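Local coordinates for protein putative tetR family transcription regulator (PDB 3PPB) that probably binds DNA as a dimeric transcription regulator of the TetR family, through a predicted helix-turn-helix motif, at residues A[156-160]-A[187-192]; A[104-108]-A[161-166]; A[14-19]-A[56-60]. All blocks are in the same frame, centred on the assembly; numbering follows the deposited sequence.

Contact 1 (A[156-160]-A[187-192]); sequences NCHGQ and LFWNAM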
loop_
_atom_site.group_PDB
_atom_site.type_symbol
_atom_site.label_atom_id
_atom_site.label_comp_id
_atom_site.label_asym_id
_atom_site.label_seq_id
_atom_site.Cartn_x
_atom_site.Cartn_y
_atom_site.Cartn_z
ATOM N N ASN A 156 -1.345 7.393 -7.507
ATOM C CA ASN A 156 -2.486 7.723 -6.678
ATOM C C ASN A 156 -3.629 6.746 -6.954
ATOM O O ASN A 156 -4.221 6.257 -5.994
ATOM C CB ASN A 156 -2.903 9.176 -6.874
ATOM C CG ASN A 156 -4.090 9.524 -6.043
ATOM O OD1 ASN A 156 -4.024 9.612 -4.805
ATOM N ND2 ASN A 156 -5.216 9.544 -6.715
ATOM N N CYS A 157 -3.934 6.448 -8.242
ATOM C CA CYS A 157 -4.969 5.458 -8.608
ATOM C C CYS A 157 -4.661 4.136 -7.925
ATOM O O CYS A 157 -5.541 3.502 -7.355
ATOM C CB CYS A 157 -5.042 5.269 -10.124
ATOM S SG CYS A 157 -5.630 6.707 -11.021
ATOM N N HIS A 158 -3.387 3.732 -7.993
ATOM C CA HIS A 158 -2.865 2.496 -7.415
ATOM C C HIS A 158 -3.033 2.486 -5.882
ATOM O O HIS A 158 -3.531 1.485 -5.344
ATOM C CB HIS A 158 -1.402 2.330 -7.811
ATOM C CG HIS A 158 -0.804 0.987 -7.548
ATOM N ND1 HIS A 158 -1.577 -0.093 -7.193
ATOM C CD2 HIS A 158 0.481 0.583 -7.660
ATOM C CE1 HIS A 158 -0.734 -1.097 -7.045
ATOM N NE2 HIS A 158 0.512 -0.740 -7.336
ATOM N N GLY A 159 -2.670 3.589 -5.207
ATOM C CA GLY A 159 -2.825 3.697 -3.759
ATOM C C GLY A 159 -4.283 3.648 -3.316
ATOM O O GLY A 159 -4.610 3.034 -2.290
ATOM N N GLN A 160 -5.173 4.305 -4.074
ATOM C CA GLN A 160 -6.594 4.329 -3.737
ATOM C C GLN A 160 -7.213 2.973 -3.974
ATOM O O GLN A 160 -8.059 2.556 -3.188
ATOM C CB GLN A 160 -7.347 5.416 -4.503
ATOM C CG GLN A 160 -6.907 6.811 -4.049
ATOM C CD GLN A 160 -7.801 7.858 -4.600
ATOM O OE1 GLN A 160 -7.719 8.208 -5.788
ATOM N NE2 GLN A 160 -8.687 8.373 -3.760
ATOM N N LEU A 187 -14.346 8.806 -3.942
ATOM C CA LEU A 187 -13.003 9.155 -3.441
ATOM C C LEU A 187 -12.004 9.037 -4.573
ATOM O O LEU A 187 -11.168 9.907 -4.719
ATOM C CB LEU A 187 -12.576 8.277 -2.253
ATOM C CG LEU A 187 -13.267 8.584 -0.905
ATOM C CD1 LEU A 187 -13.325 7.358 -0.045
ATOM C CD2 LEU A 187 -12.604 9.751 -0.149
ATOM N N PHE A 188 -12.129 7.990 -5.407
ATOM C CA PHE A 188 -11.234 7.743 -6.544
ATOM C C PHE A 188 -11.349 8.857 -7.618
ATOM O O PHE A 188 -10.336 9.450 -7.991
ATOM C CB PHE A 188 -11.544 6.367 -7.146
ATOM C CG PHE A 188 -10.772 6.041 -8.400
ATOM C CD1 PHE A 188 -9.421 5.718 -8.341
ATOM C CD2 PHE A 188 -11.408 6.006 -9.637
ATOM C CE1 PHE A 188 -8.717 5.378 -9.503
ATOM C CE2 PHE A 188 -10.699 5.694 -10.799
ATOM C CZ PHE A 188 -9.360 5.384 -10.728
ATOM N N TRP A 189 -12.575 9.112 -8.123
ATOM C CA TRP A 189 -12.832 10.100 -9.155
ATOM C C TRP A 189 -12.504 11.521 -8.686
ATOM O O TRP A 189 -11.822 12.252 -9.413
ATOM C CB TRP A 189 -14.306 10.035 -9.626
ATOM C CG TRP A 189 -14.568 10.964 -10.781
ATOM C CD1 TRP A 189 -15.218 12.166 -10.738
ATOM C CD2 TRP A 189 -14.142 10.785 -12.149
ATOM N NE1 TRP A 189 -15.233 12.742 -11.992
ATOM C CE2 TRP A 189 -14.573 11.918 -12.875
ATOM C CE3 TRP A 189 -13.432 9.770 -12.833
ATOM C CZ2 TRP A 189 -14.328 12.067 -14.256
ATOM C CZ3 TRP A 189 -13.206 9.915 -14.199
ATOM C CH2 TRP A 189 -13.664 11.045 -14.898
ATOM N N ASN A 190 -12.982 11.916 -7.483
ATOM C CA ASN A 190 -12.810 13.282 -6.972
ATOM C C ASN A 190 -11.356 13.644 -6.701
ATOM O O ASN A 190 -11.017 14.830 -6.750
ATOM C CB ASN A 190 -13.682 13.531 -5.754
ATOM C CG ASN A 190 -15.133 13.599 -6.135
ATOM O OD1 ASN A 190 -15.485 13.701 -7.311
ATOM N ND2 ASN A 190 -16.015 13.506 -5.162
ATOM N N ALA A 191 -10.485 12.653 -6.465
ATOM C CA ALA A 191 -9.056 12.966 -6.309
ATOM C C ALA A 191 -8.508 13.561 -7.596
ATOM O O ALA A 191 -7.746 14.514 -7.540
ATOM C CB ALA A 191 -8.255 11.698 -5.955
HETATM N N MSE A 192 -8.936 13.016 -8.749
HETATM C CA MSE A 192 -8.484 13.359 -10.108
HETATM C C MSE A 192 -9.243 14.469 -10.802
HETATM O O MSE A 192 -8.694 15.105 -11.693
HETATM C CB MSE A 192 -8.658 12.137 -11.030
HETATM C CG MSE A 192 -7.919 10.888 -10.614
HETATM SE SE MSE A 192 -7.932 9.671 -12.120
HETATM C CE MSE A 192 -9.806 9.088 -12.078
HETATM O O HOH W 1 -7.632 8.406 -8.295
#

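Contact 2 (A[104-108]-A[161-166]); sequences QAFFQ and YLAATR. With EDO (1,2-ethanediol), chain F.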
loop_
_atom_site.group_PDB
_atom_site.type_symbol
_atom_site.label_atom_id
_atom_site.label_comp_id
_atom_site.label_asym_id
_atom_site.label_seq_id
_atom_site.Cartn_x
_atom_site.Cartn_y
_atom_site.Cartn_z
ATOM N N GLN A 104 -5.033 -11.066 -4.877
ATOM C CA GLN A 104 -5.236 -9.730 -4.324
ATOM C C GLN A 104 -4.323 -9.514 -3.091
ATOM O O GLN A 104 -3.683 -8.467 -2.986
ATOM C CB GLN A 104 -6.715 -9.472 -3.984
ATOM C CG GLN A 104 -6.976 -8.137 -3.279
ATOM C CD GLN A 104 -6.447 -6.934 -4.032
ATOM O OE1 GLN A 104 -6.336 -6.929 -5.264
ATOM N NE2 GLN A 104 -6.136 -5.870 -3.304
ATOM N N ALA A 105 -4.229 -10.517 -2.193
ATOM C CA ALA A 105 -3.328 -10.439 -1.029
ATOM C C ALA A 105 -1.862 -10.255 -1.508
ATOM O O ALA A 105 -1.118 -9.494 -0.901
ATOM C CB ALA A 105 -3.459 -11.695 -0.178
ATOM N N PHE A 106 -1.489 -10.909 -2.639
ATOM C CA PHE A 106 -0.186 -10.813 -3.306
ATOM C C PHE A 106 0.051 -9.364 -3.751
ATOM O O PHE A 106 1.153 -8.860 -3.553
ATOM C CB PHE A 106 -0.113 -11.793 -4.509
ATOM C CG PHE A 106 1.136 -11.663 -5.350
ATOM C CD1 PHE A 106 2.305 -12.324 -4.991
ATOM C CD2 PHE A 106 1.150 -10.861 -6.492
ATOM C CE1 PHE A 106 3.470 -12.184 -5.748
ATOM C CE2 PHE A 106 2.318 -10.722 -7.250
ATOM C CZ PHE A 106 3.464 -11.403 -6.885
ATOM N N PHE A 107 -0.984 -8.675 -4.304
ATOM C CA PHE A 107 -0.844 -7.254 -4.693
ATOM C C PHE A 107 -0.648 -6.385 -3.453
ATOM O O PHE A 107 0.241 -5.543 -3.408
ATOM C CB PHE A 107 -2.063 -6.746 -5.480
ATOM C CG PHE A 107 -2.180 -7.123 -6.937
ATOM C CD1 PHE A 107 -1.058 -7.523 -7.667
ATOM C CD2 PHE A 107 -3.391 -7.012 -7.599
ATOM C CE1 PHE A 107 -1.164 -7.839 -9.019
ATOM C CE2 PHE A 107 -3.485 -7.286 -8.967
ATOM C CZ PHE A 107 -2.377 -7.709 -9.661
ATOM N N GLN A 108 -1.448 -6.622 -2.431
ATOM C CA GLN A 108 -1.376 -5.859 -1.196
ATOM C C GLN A 108 0.050 -5.988 -0.617
ATOM O O GLN A 108 0.650 -5.005 -0.212
ATOM C CB GLN A 108 -2.472 -6.373 -0.244
ATOM C CG GLN A 108 -3.063 -5.352 0.704
ATOM C CD GLN A 108 -3.667 -4.115 0.077
ATOM O OE1 GLN A 108 -2.999 -3.101 -0.053
ATOM N NE2 GLN A 108 -4.962 -4.121 -0.228
ATOM N N TYR A 161 -6.770 2.260 -5.024
ATOM C CA TYR A 161 -7.243 0.885 -5.274
ATOM C C TYR A 161 -6.849 -0.013 -4.086
ATOM O O TYR A 161 -7.667 -0.782 -3.571
ATOM C CB TYR A 161 -6.657 0.340 -6.595
ATOM C CG TYR A 161 -6.832 -1.154 -6.755
ATOM C CD1 TYR A 161 -8.057 -1.697 -7.144
ATOM C CD2 TYR A 161 -5.792 -2.034 -6.463
ATOM C CE1 TYR A 161 -8.233 -3.081 -7.264
ATOM C CE2 TYR A 161 -5.968 -3.420 -6.551
ATOM C CZ TYR A 161 -7.186 -3.936 -6.969
ATOM O OH TYR A 161 -7.386 -5.293 -7.076
ATOM N N LEU A 162 -5.590 0.083 -3.649
ATOM C CA LEU A 162 -5.114 -0.755 -2.548
ATOM C C LEU A 162 -5.817 -0.422 -1.249
ATOM O O LEU A 162 -6.084 -1.321 -0.459
ATOM C CB LEU A 162 -3.590 -0.662 -2.390
ATOM C CG LEU A 162 -2.758 -1.286 -3.541
ATOM C CD1 LEU A 162 -1.310 -0.973 -3.357
ATOM C CD2 LEU A 162 -2.975 -2.802 -3.635
ATOM N N ALA A 163 -6.159 0.856 -1.039
ATOM C CA ALA A 163 -6.878 1.292 0.159
ATOM C C ALA A 163 -8.313 0.748 0.145
ATOM O O ALA A 163 -8.772 0.242 1.159
ATOM C CB ALA A 163 -6.885 2.802 0.242
ATOM N N ALA A 164 -9.007 0.827 -1.008
ATOM C CA ALA A 164 -10.406 0.385 -1.116
ATOM C C ALA A 164 -10.507 -1.131 -1.010
ATOM O O ALA A 164 -11.438 -1.626 -0.377
ATOM C CB ALA A 164 -11.043 0.883 -2.426
ATOM N N THR A 165 -9.534 -1.864 -1.563
ATOM C CA THR A 165 -9.549 -3.328 -1.503
ATOM C C THR A 165 -9.137 -3.823 -0.114
ATOM O O THR A 165 -9.639 -4.853 0.304
ATOM C CB THR A 165 -8.748 -3.949 -2.625
ATOM O OG1 THR A 165 -7.395 -3.504 -2.579
ATOM C CG2 THR A 165 -9.368 -3.665 -3.992
ATOM N N ARG A 166 -8.284 -3.074 0.616
ATOM C CA ARG A 166 -7.946 -3.364 2.011
ATOM C C ARG A 166 -9.235 -3.253 2.827
ATOM O O ARG A 166 -9.584 -4.162 3.567
ATOM C CB ARG A 166 -6.890 -2.343 2.534
ATOM C CG ARG A 166 -6.658 -2.298 4.071
ATOM C CD ARG A 166 -5.739 -3.420 4.545
ATOM N NE ARG A 166 -6.439 -4.705 4.584
ATOM C CZ ARG A 166 -6.051 -5.801 3.941
ATOM N NH1 ARG A 166 -4.928 -5.805 3.237
ATOM N NH2 ARG A 166 -6.778 -6.909 4.011
HETATM C C1 EDO F . 0.822 -1.971 1.190
HETATM O O1 EDO F . -0.419 -2.601 0.845
HETATM C C2 EDO F . 1.124 -0.894 0.154
HETATM O O2 EDO F . 2.510 -0.524 0.220
#

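Contact 3 (A[14-19]-A[56-60]); sequences ILETAL and LLEQL. With EDO (1,2-ethanediol), chain I.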
loop_
_atom_site.group_PDB
_atom_site.type_symbol
_atom_site.label_atom_id
_atom_site.label_comp_id
_atom_site.label_asym_id
_atom_site.label_seq_id
_atom_site.Cartn_x
_atom_site.Cartn_y
_atom_site.Cartn_z
ATOM N N ILE A 14 4.892 -24.644 -10.195
ATOM C CA ILE A 14 5.869 -23.805 -9.500
ATOM C C ILE A 14 5.262 -22.419 -9.254
ATOM O O ILE A 14 5.237 -21.972 -8.105
ATOM C CB ILE A 14 7.226 -23.706 -10.253
ATOM C CG1 ILE A 14 7.971 -25.063 -10.244
ATOM C CG2 ILE A 14 8.097 -22.576 -9.646
ATOM C CD1 ILE A 14 8.944 -25.293 -11.427
ATOM N N LEU A 15 4.739 -21.770 -10.317
ATOM C CA LEU A 15 4.142 -20.433 -10.236
ATOM C C LEU A 15 2.981 -20.378 -9.227
ATOM O O LEU A 15 2.993 -19.516 -8.356
ATOM C CB LEU A 15 3.683 -19.980 -11.618
ATOM C CG LEU A 15 4.782 -19.502 -12.552
ATOM C CD1 LEU A 15 4.321 -19.558 -14.003
ATOM C CD2 LEU A 15 5.239 -18.090 -12.196
ATOM N N GLU A 16 2.040 -21.341 -9.295
ATOM C CA GLU A 16 0.879 -21.466 -8.392
ATOM C C GLU A 16 1.293 -21.725 -6.935
ATOM O O GLU A 16 0.672 -21.181 -6.020
ATOM C CB GLU A 16 -0.041 -22.618 -8.848
ATOM C CG GLU A 16 -0.940 -22.276 -10.022
ATOM C CD GLU A 16 -1.958 -23.341 -10.373
ATOM O OE1 GLU A 16 -2.487 -23.995 -9.442
ATOM O OE2 GLU A 16 -2.256 -23.498 -11.579
ATOM N N THR A 17 2.302 -22.592 -6.722
ATOM C CA THR A 17 2.798 -22.941 -5.380
ATOM C C THR A 17 3.538 -21.728 -4.803
ATOM O O THR A 17 3.337 -21.415 -3.627
ATOM C CB THR A 17 3.672 -24.218 -5.411
ATOM O OG1 THR A 17 2.867 -25.371 -5.694
ATOM C CG2 THR A 17 4.411 -24.445 -4.119
ATOM N N ALA A 18 4.386 -21.054 -5.631
ATOM C CA ALA A 18 5.124 -19.833 -5.249
ATOM C C ALA A 18 4.156 -18.736 -4.802
ATOM O O ALA A 18 4.403 -18.090 -3.781
ATOM C CB ALA A 18 5.987 -19.331 -6.406
ATOM N N LEU A 19 3.043 -18.547 -5.551
ATOM C CA LEU A 19 2.027 -17.539 -5.230
ATOM C C LEU A 19 1.480 -17.781 -3.827
ATOM O O LEU A 19 1.467 -16.858 -3.014
ATOM C CB LEU A 19 0.889 -17.537 -6.274
ATOM C CG LEU A 19 -0.325 -16.634 -5.969
ATOM C CD1 LEU A 19 -0.012 -15.158 -6.230
ATOM C CD2 LEU A 19 -1.529 -17.056 -6.781
ATOM N N LEU A 56 11.622 -15.714 -10.271
ATOM C CA LEU A 56 10.334 -16.368 -10.067
ATOM C C LEU A 56 9.314 -15.342 -9.539
ATOM O O LEU A 56 8.200 -15.282 -10.063
ATOM C CB LEU A 56 10.481 -17.569 -9.113
ATOM C CG LEU A 56 9.218 -18.326 -8.640
ATOM C CD1 LEU A 56 8.279 -18.709 -9.808
ATOM C CD2 LEU A 56 9.614 -19.580 -7.834
ATOM N N LEU A 57 9.700 -14.515 -8.546
ATOM C CA LEU A 57 8.812 -13.471 -8.019
ATOM C C LEU A 57 8.445 -12.457 -9.121
ATOM O O LEU A 57 7.290 -12.050 -9.211
ATOM C CB LEU A 57 9.437 -12.731 -6.809
ATOM C CG LEU A 57 8.658 -11.487 -6.307
ATOM C CD1 LEU A 57 7.283 -11.869 -5.811
ATOM C CD2 LEU A 57 9.439 -10.711 -5.252
ATOM N N GLU A 58 9.427 -12.052 -9.943
ATOM C CA GLU A 58 9.220 -11.062 -11.009
ATOM C C GLU A 58 8.266 -11.593 -12.090
ATOM O O GLU A 58 7.373 -10.860 -12.525
ATOM C CB GLU A 58 10.562 -10.660 -11.622
ATOM C CG GLU A 58 11.398 -9.822 -10.674
ATOM C CD GLU A 58 12.818 -9.517 -11.114
ATOM O OE1 GLU A 58 13.237 -9.991 -12.194
ATOM O OE2 GLU A 58 13.513 -8.784 -10.375
ATOM N N GLN A 59 8.432 -12.875 -12.479
ATOM C CA GLN A 59 7.587 -13.507 -13.492
ATOM C C GLN A 59 6.173 -13.683 -12.959
ATOM O O GLN A 59 5.209 -13.454 -13.693
ATOM C CB GLN A 59 8.171 -14.859 -13.976
ATOM C CG GLN A 59 9.464 -14.732 -14.809
ATOM C CD GLN A 59 9.339 -13.777 -15.977
ATOM O OE1 GLN A 59 8.535 -13.977 -16.893
ATOM N NE2 GLN A 59 10.115 -12.699 -15.953
ATOM N N LEU A 60 6.050 -14.068 -11.675
ATOM C CA LEU A 60 4.752 -14.205 -11.023
ATOM C C LEU A 60 4.045 -12.842 -10.979
ATOM O O LEU A 60 2.875 -12.730 -11.364
ATOM C CB LEU A 60 4.951 -14.764 -9.602
ATOM C CG LEU A 60 3.700 -14.934 -8.755
ATOM C CD1 LEU A 60 2.700 -15.905 -9.404
ATOM C CD2 LEU A 60 4.060 -15.373 -7.343
HETATM C C1 EDO I . 12.274 -8.770 -6.846
HETATM O O1 EDO I . 12.433 -7.995 -8.037
HETATM C C2 EDO I . 13.604 -9.197 -6.241
HETATM O O2 EDO I . 14.679 -8.279 -6.489
#

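Contact 1 (A[156-160]-A[187-192])
Residues 156-160 and 187-192 are both helical and run nearly antiparallel. Their local axes cross at 158° and approach to 10.3 Å. The CA atoms come closest at Gln160 and Phe188, 6.4 Å apart. Gln160 carries most of the polar chemistry. Its NE2 donates a hydrogen bond to the backbone O of Leu187 at 3.1 Å. Its OE1 accepts from Asn156 ND2, one turn earlier on the same helix, at 3.0 Å. Water 1 bridges the helices, donating to Gln160 OE1 at 2.5 Å and to Phe188 O at 2.9 Å. Ala191 is small enough for the amide to pack against it, with CB 3.5 Å from Gln160 OE1. Beside this polar patch, Cys157 SG lies 3.7 Å from Phe188 CE1 and 3.9 Å from SE of selenomethionine Met192. The sulfur meets the Phe188 ring obliquely, in a sulfur-aromatic contact. The second subunit covers the same site. Asn156 OD1 and Gln160 NE2 form reciprocal hydrogen bonds with Gln160 and Asn156 of that subunit, and Ala191 packs on its own counterpart there. Two C-terminal helices from each subunit thus meet, consistent with the four-helix dimer interface common in TetR-family regulators.

Contact 2 (A[104-108]-A[161-166])
Two glutamines one turn apart on 104-108 both reach across to helix 161-166 with their side-chain amides, so polar groups dominate a largely buried helix pair. The contact lies in the helical C-terminal domain of the TetR-like fold, between helix 101-110 and helix 150-170. The local axes cross at 129° and come no closer than 10.8 Å, a gap that long side chains span. Tyr161 OH donates to Gln104 OE1 at 2.7 Å. Gln104 NE2 sits 2.8 Å from Thr165 OG1, but the angle is too poor for a hydrogen bond. Thr165 OG1 instead donates to Tyr161 O at 2.9 Å, within its own helix. Leu162 CD2 packs beside the two amides, 4.4 Å from both Gln104 NE2 and Phe107 CB. Tyr161 OH also approaches the edge of the Phe107 ring, 4.4 Å from CD2. The edge of the Arg166 guanidinium meets Gln108, with NH1 3.2 Å from CG, while the group forms a salt bridge with Asp170 and bonds to Met112 O of the second subunit. An ethanediol, probably from the crystallisation liquor, donates from O1 to Gln108 O at 2.8 Å. From the same side chain, Gln108 NE2 donates to Leu162 O at 3.0 Å.

Contact 3 (A[14-19]-A[56-60])
Leu56 opens the second segment with a side chain that reaches across to helix 14-19. Its CD2 lies 3.8 Å from Ile14 CG2 and 3.9 Å from Ala18 CB, and its CD1 is 3.9 Å from Leu15 CD2. It therefore fits among three residues on one face of that helix. Leu57 points its CA-to-CB bond away. Glu58 is out of reach of the first helix, and its OE2 accepts a hydrogen bond from ethanediol O1 at 2.7 Å. At Gln59 the CA-to-CB bond points toward the other helix, but the side chain then turns away. Leu60, one turn after Leu56, has the largest area covered here. Its CD2 comes within 3.6 Å of Leu19 CA, and its CD1 within 3.8 Å of Leu15 O and 4.0 Å of Leu19 CB. The helices cross almost at right angles, 96° between the local axes, with the axes 10.3 Å apart. The cross-segment contact is apolar. It joins helix 10-24 to helix 53-74 in the N-terminal domain. Ile14 and Leu56 also pack on Ile35 of helix 32-39, in the predicted helix-turn-helix, while Leu19 and Leu60 touch Phe106 of helix 101-110.

In the fold
All three contacts are mostly buried pairs of helices, but their chemistry differs with place. Contact 3 is part of the apolar core of the N-terminal domain, and no other subunit touches it. Contacts 1 and 2 share helix 150-170 on adjoining segments and cross along the chain. Both meet the second subunit, and both are rich in side-chain amides. Contact 1 adds a water and sulfur contacts, and contact 2 adds a tyrosine and an arginine. Contacts 1 and 3 lie on opposite sides of the chain's centre, about 29 Å apart between centres. Contact 2 touches contact 3: Phe106 packs on Leu19, Leu57 and Leu60, joining the predicted DNA-binding domain to the dimerising one.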